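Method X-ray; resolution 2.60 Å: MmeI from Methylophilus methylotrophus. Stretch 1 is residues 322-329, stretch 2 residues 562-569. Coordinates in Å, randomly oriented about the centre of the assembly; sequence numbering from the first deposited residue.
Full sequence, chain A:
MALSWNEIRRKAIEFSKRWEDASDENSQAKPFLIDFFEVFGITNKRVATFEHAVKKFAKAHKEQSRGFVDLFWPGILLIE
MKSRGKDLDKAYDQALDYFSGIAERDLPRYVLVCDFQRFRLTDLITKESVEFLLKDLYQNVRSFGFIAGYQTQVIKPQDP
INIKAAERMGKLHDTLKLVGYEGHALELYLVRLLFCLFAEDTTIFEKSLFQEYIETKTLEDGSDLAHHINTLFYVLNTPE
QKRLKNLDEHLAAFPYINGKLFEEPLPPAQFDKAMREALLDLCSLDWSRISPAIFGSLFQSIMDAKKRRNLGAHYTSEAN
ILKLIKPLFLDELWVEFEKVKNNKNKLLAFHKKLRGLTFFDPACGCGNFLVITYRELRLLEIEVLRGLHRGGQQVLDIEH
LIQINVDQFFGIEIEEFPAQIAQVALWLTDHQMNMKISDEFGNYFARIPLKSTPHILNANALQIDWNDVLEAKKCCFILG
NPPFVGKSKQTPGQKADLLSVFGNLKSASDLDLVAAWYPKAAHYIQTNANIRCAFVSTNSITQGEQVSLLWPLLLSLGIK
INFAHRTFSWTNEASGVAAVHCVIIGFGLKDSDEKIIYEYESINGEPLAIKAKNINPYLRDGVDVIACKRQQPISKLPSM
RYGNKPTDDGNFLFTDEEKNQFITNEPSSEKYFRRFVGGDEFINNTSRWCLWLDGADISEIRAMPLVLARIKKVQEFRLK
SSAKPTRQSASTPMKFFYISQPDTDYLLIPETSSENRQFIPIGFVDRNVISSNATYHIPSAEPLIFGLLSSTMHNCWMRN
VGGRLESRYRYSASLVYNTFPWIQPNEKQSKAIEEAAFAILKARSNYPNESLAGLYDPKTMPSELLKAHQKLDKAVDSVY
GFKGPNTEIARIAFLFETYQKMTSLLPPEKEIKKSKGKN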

# COMPACT_ATOMS: atom_id res chain seq x y z
N LEU A 322 9.82 9.53 -6.42
CA LEU A 322 11.25 9.85 -6.53
C LEU A 322 12.11 8.81 -5.81
O LEU A 322 13.18 8.45 -6.31
CB LEU A 322 11.52 11.27 -6.02
CG LEU A 322 10.92 12.33 -6.97
CD1 LEU A 322 10.81 13.75 -6.38
CD2 LEU A 322 11.73 12.36 -8.24
N LYS A 323 11.67 8.28 -4.65
CA LYS A 323 12.46 7.21 -4.04
C LYS A 323 12.49 5.97 -4.90
O LYS A 323 13.34 5.10 -4.70
CB LYS A 323 11.94 6.78 -2.65
CG LYS A 323 11.08 7.73 -1.90
CD LYS A 323 10.19 6.96 -0.95
CE LYS A 323 10.30 7.49 0.47
NZ LYS A 323 9.37 6.75 1.36
N LEU A 324 11.54 5.83 -5.83
CA LEU A 324 11.50 4.65 -6.67
C LEU A 324 12.23 4.84 -8.00
O LEU A 324 12.98 3.96 -8.42
CB LEU A 324 10.04 4.23 -6.89
CG LEU A 324 9.77 2.93 -7.62
CD1 LEU A 324 8.42 2.49 -7.20
CD2 LEU A 324 9.80 3.09 -9.14
N ILE A 325 12.05 5.99 -8.66
CA ILE A 325 12.73 6.16 -9.95
C ILE A 325 14.19 6.60 -9.83
O ILE A 325 14.95 6.43 -10.79
CB ILE A 325 11.97 7.16 -10.86
CG1 ILE A 325 12.02 8.57 -10.27
CG2 ILE A 325 10.52 6.68 -11.11
CD1 ILE A 325 11.26 9.61 -11.08
N LYS A 326 14.63 7.16 -8.70
CA LYS A 326 16.04 7.54 -8.62
C LYS A 326 16.95 6.33 -8.69
O LYS A 326 17.83 6.29 -9.56
CB LYS A 326 16.33 8.39 -7.37
CG LYS A 326 15.83 9.84 -7.41
CD LYS A 326 15.87 10.47 -6.01
CE LYS A 326 16.99 11.50 -5.86
NZ LYS A 326 18.30 10.93 -6.28
N PRO A 327 16.78 5.30 -7.84
CA PRO A 327 17.57 4.07 -8.03
C PRO A 327 17.23 3.32 -9.30
O PRO A 327 18.12 2.67 -9.87
CB PRO A 327 17.24 3.23 -6.79
CG PRO A 327 16.49 4.13 -5.87
CD PRO A 327 15.84 5.15 -6.72
N LEU A 328 15.98 3.35 -9.77
CA LEU A 328 15.64 2.51 -10.92
C LEU A 328 16.41 2.95 -12.17
O LEU A 328 17.03 2.12 -12.84
CB LEU A 328 14.14 2.53 -11.19
CG LEU A 328 13.63 1.44 -12.15
CD1 LEU A 328 14.07 0.03 -11.71
CD2 LEU A 328 12.11 1.49 -12.36
N PHE A 329 16.40 4.24 -12.48
CA PHE A 329 17.16 4.68 -13.64
C PHE A 329 17.76 6.07 -13.48
O PHE A 329 18.85 6.32 -13.99
CB PHE A 329 16.28 4.66 -14.90
CG PHE A 329 14.98 5.37 -14.74
CD1 PHE A 329 13.85 4.69 -14.30
CD2 PHE A 329 14.87 6.72 -15.01
CE1 PHE A 329 12.65 5.35 -14.13
CE2 PHE A 329 13.68 7.38 -14.86
CZ PHE A 329 12.56 6.69 -14.41
N ASN A 562 17.24 -6.11 -6.59
CA ASN A 562 18.42 -5.25 -6.74
C ASN A 562 18.45 -4.08 -5.78
O ASN A 562 19.54 -3.64 -5.41
CB ASN A 562 18.49 -4.73 -8.17
CG ASN A 562 18.80 -5.84 -9.14
OD1 ASN A 562 19.80 -6.56 -8.95
ND2 ASN A 562 17.94 -6.03 -10.16
N PHE A 563 17.31 -3.55 -5.39
CA PHE A 563 17.27 -2.58 -4.32
C PHE A 563 15.90 -2.67 -3.68
O PHE A 563 14.98 -3.24 -4.26
CB PHE A 563 17.58 -1.16 -4.81
CG PHE A 563 16.46 -0.53 -5.59
CD1 PHE A 563 15.47 0.21 -4.94
CD2 PHE A 563 16.40 -0.65 -6.96
CE1 PHE A 563 14.44 0.80 -5.65
CE2 PHE A 563 15.37 -0.06 -7.69
CZ PHE A 563 14.39 0.67 -7.04
N ALA A 564 15.78 -2.10 -2.49
CA ALA A 564 14.53 -2.20 -1.76
C ALA A 564 14.50 -1.13 -0.69
O ALA A 564 15.51 -0.87 -0.04
CB ALA A 564 14.38 -3.59 -1.11
N HIS A 565 13.32 -0.54 -0.50
CA HIS A 565 13.01 0.32 0.64
C HIS A 565 12.26 -0.50 1.67
O HIS A 565 11.17 -1.01 1.39
CB HIS A 565 12.15 1.52 0.23
CG HIS A 565 12.88 2.59 -0.50
ND1 HIS A 565 13.11 3.84 0.05
CD2 HIS A 565 13.43 2.63 -1.74
CE1 HIS A 565 13.78 4.58 -0.81
NE2 HIS A 565 13.98 3.87 -1.90
N ARG A 566 12.80 -0.59 2.88
CA ARG A 566 12.08 -1.25 3.96
C ARG A 566 10.89 -0.40 4.40
O ARG A 566 10.65 0.70 3.88
CB ARG A 566 13.01 -1.51 5.13
CG ARG A 566 14.05 -2.55 4.86
CD ARG A 566 14.87 -2.72 6.10
NE ARG A 566 14.14 -3.51 7.08
CZ ARG A 566 13.74 -4.76 6.85
NH1 ARG A 566 13.99 -5.33 5.69
NH2 ARG A 566 13.08 -5.43 7.78
N THR A 567 10.14 -0.92 5.38
CA THR A 567 8.84 -0.37 5.77
C THR A 567 8.88 1.14 6.01
O THR A 567 9.75 1.64 6.72
CB THR A 567 8.39 -1.08 7.04
OG1 THR A 567 8.19 -2.47 6.77
CG2 THR A 567 7.14 -0.47 7.58
N PHE A 568 7.92 1.85 5.41
CA PHE A 568 7.66 3.25 5.76
C PHE A 568 6.16 3.52 5.79
O PHE A 568 5.37 2.74 5.25
CB PHE A 568 8.36 4.24 4.80
CG PHE A 568 8.04 4.05 3.35
CD1 PHE A 568 8.64 3.05 2.61
CD2 PHE A 568 7.18 4.92 2.70
CE1 PHE A 568 8.34 2.88 1.25
CE2 PHE A 568 6.88 4.76 1.35
CZ PHE A 568 7.48 3.74 0.62
N SER A 569 5.77 4.61 6.46
CA SER A 569 4.35 4.98 6.51
C SER A 569 3.94 5.64 5.20
O SER A 569 4.70 6.41 4.61
CB SER A 569 4.05 5.93 7.69

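The helix of residues 322-329 runs alongside the strand of residues 562-569 with the two chain directions nearly antiparallel: the angle between their N-to-C axes is 166° and the axes approach to 9.6 Å. The register follows from the nearest CA pairs. Lys323 CA lies 8.3 Å from His565 CA, and Pro327 CA lies 7.6 Å from Phe563 CA, so a step of four residues along the helix, about one turn, matches a step of two along the strand. That pairing suits both elements: Lys323 and Pro327 fall on the same side of the helix, Phe563 and His565 on the same side of the strand, and all four CA-to-CB bonds point toward the opposing stretch. Ala564, between the two aromatic residues, takes no part. The interface is modest, burying 330 Å² summed over both sides.

Phe563 supplies the apolar end. With chi1 at 74° (p) and chi2 at 89°, its ring presents a face to Pro327: Pro327 CB sits 3.7 Å from the centroid of the Phe563 ring and only 4° off the ring normal, the geometry of a CH-pi contact in which an aliphatic CH faces the ring's pi electrons. The closest atoms of this pair are Pro327 CB and Phe563 CZ, at 3.8 Å. The proline pucker is C-gamma exo. Its nitrogen carries no hydrogen, so it cannot bond back to the preceding turn, and the helix is kinked at this point, with a wider pi-type turn over 326-329. Leu328, with chi1 t and chi2 p, points sideways at CB yet brings CD1 to 4.2 Å from Phe563 CE2, adding a looser apolar contact. The CA-to-CB bond of Leu324 points away, and its side chain stays at least 5.2 Å from the strand; it is the backbone atom Leu324 O that comes within 3.8 Å of Phe563 CZ.

Lys323 supplies the polar end and has the largest area covered by the strand of any helix residue, 90 Å². Its carbonyl accepts a weak hydrogen bond from His565, with His565 NE2 3.1 Å from Lys323 O and an N-H...O angle of 124°, far from linear. The imidazole, at chi1 -75° (m) and chi2 -112°, also comes close to the lysine side chain, His565 CE1 being 3.4 Å from Lys323 CB. His565 ND1 is hydrogen-bonded elsewhere in the structure, so both ring nitrogens are engaged.

The lysine side chain then runs on to Phe568. Its chi1 of -21° and chi3 of 127° lie between wells, while chi2 and chi4 are t, giving a largely extended chain. The strand's alternation does not carry on: Thr567 is out of reach, and Phe568, three residues beyond His565, again points toward the helix. At the lysine tip, Lys323 NZ lies 3.3 Å from the centroid of the Phe568 ring, 22° off the normal, a cation-pi interaction in which the charged amine meets the electron-rich face, and it is also hydrogen-bonded elsewhere in the structure. With its CA-to-CB bond toward the helix, chi1 55° (p) and chi2 -79°, Phe568 turns a ring face to Lys323 NZ. The nearest ring atom, Phe568 CD2, is 3.2 Å from Lys323 NZ, a tight approach to be read with the 2.60 Å resolution in mind.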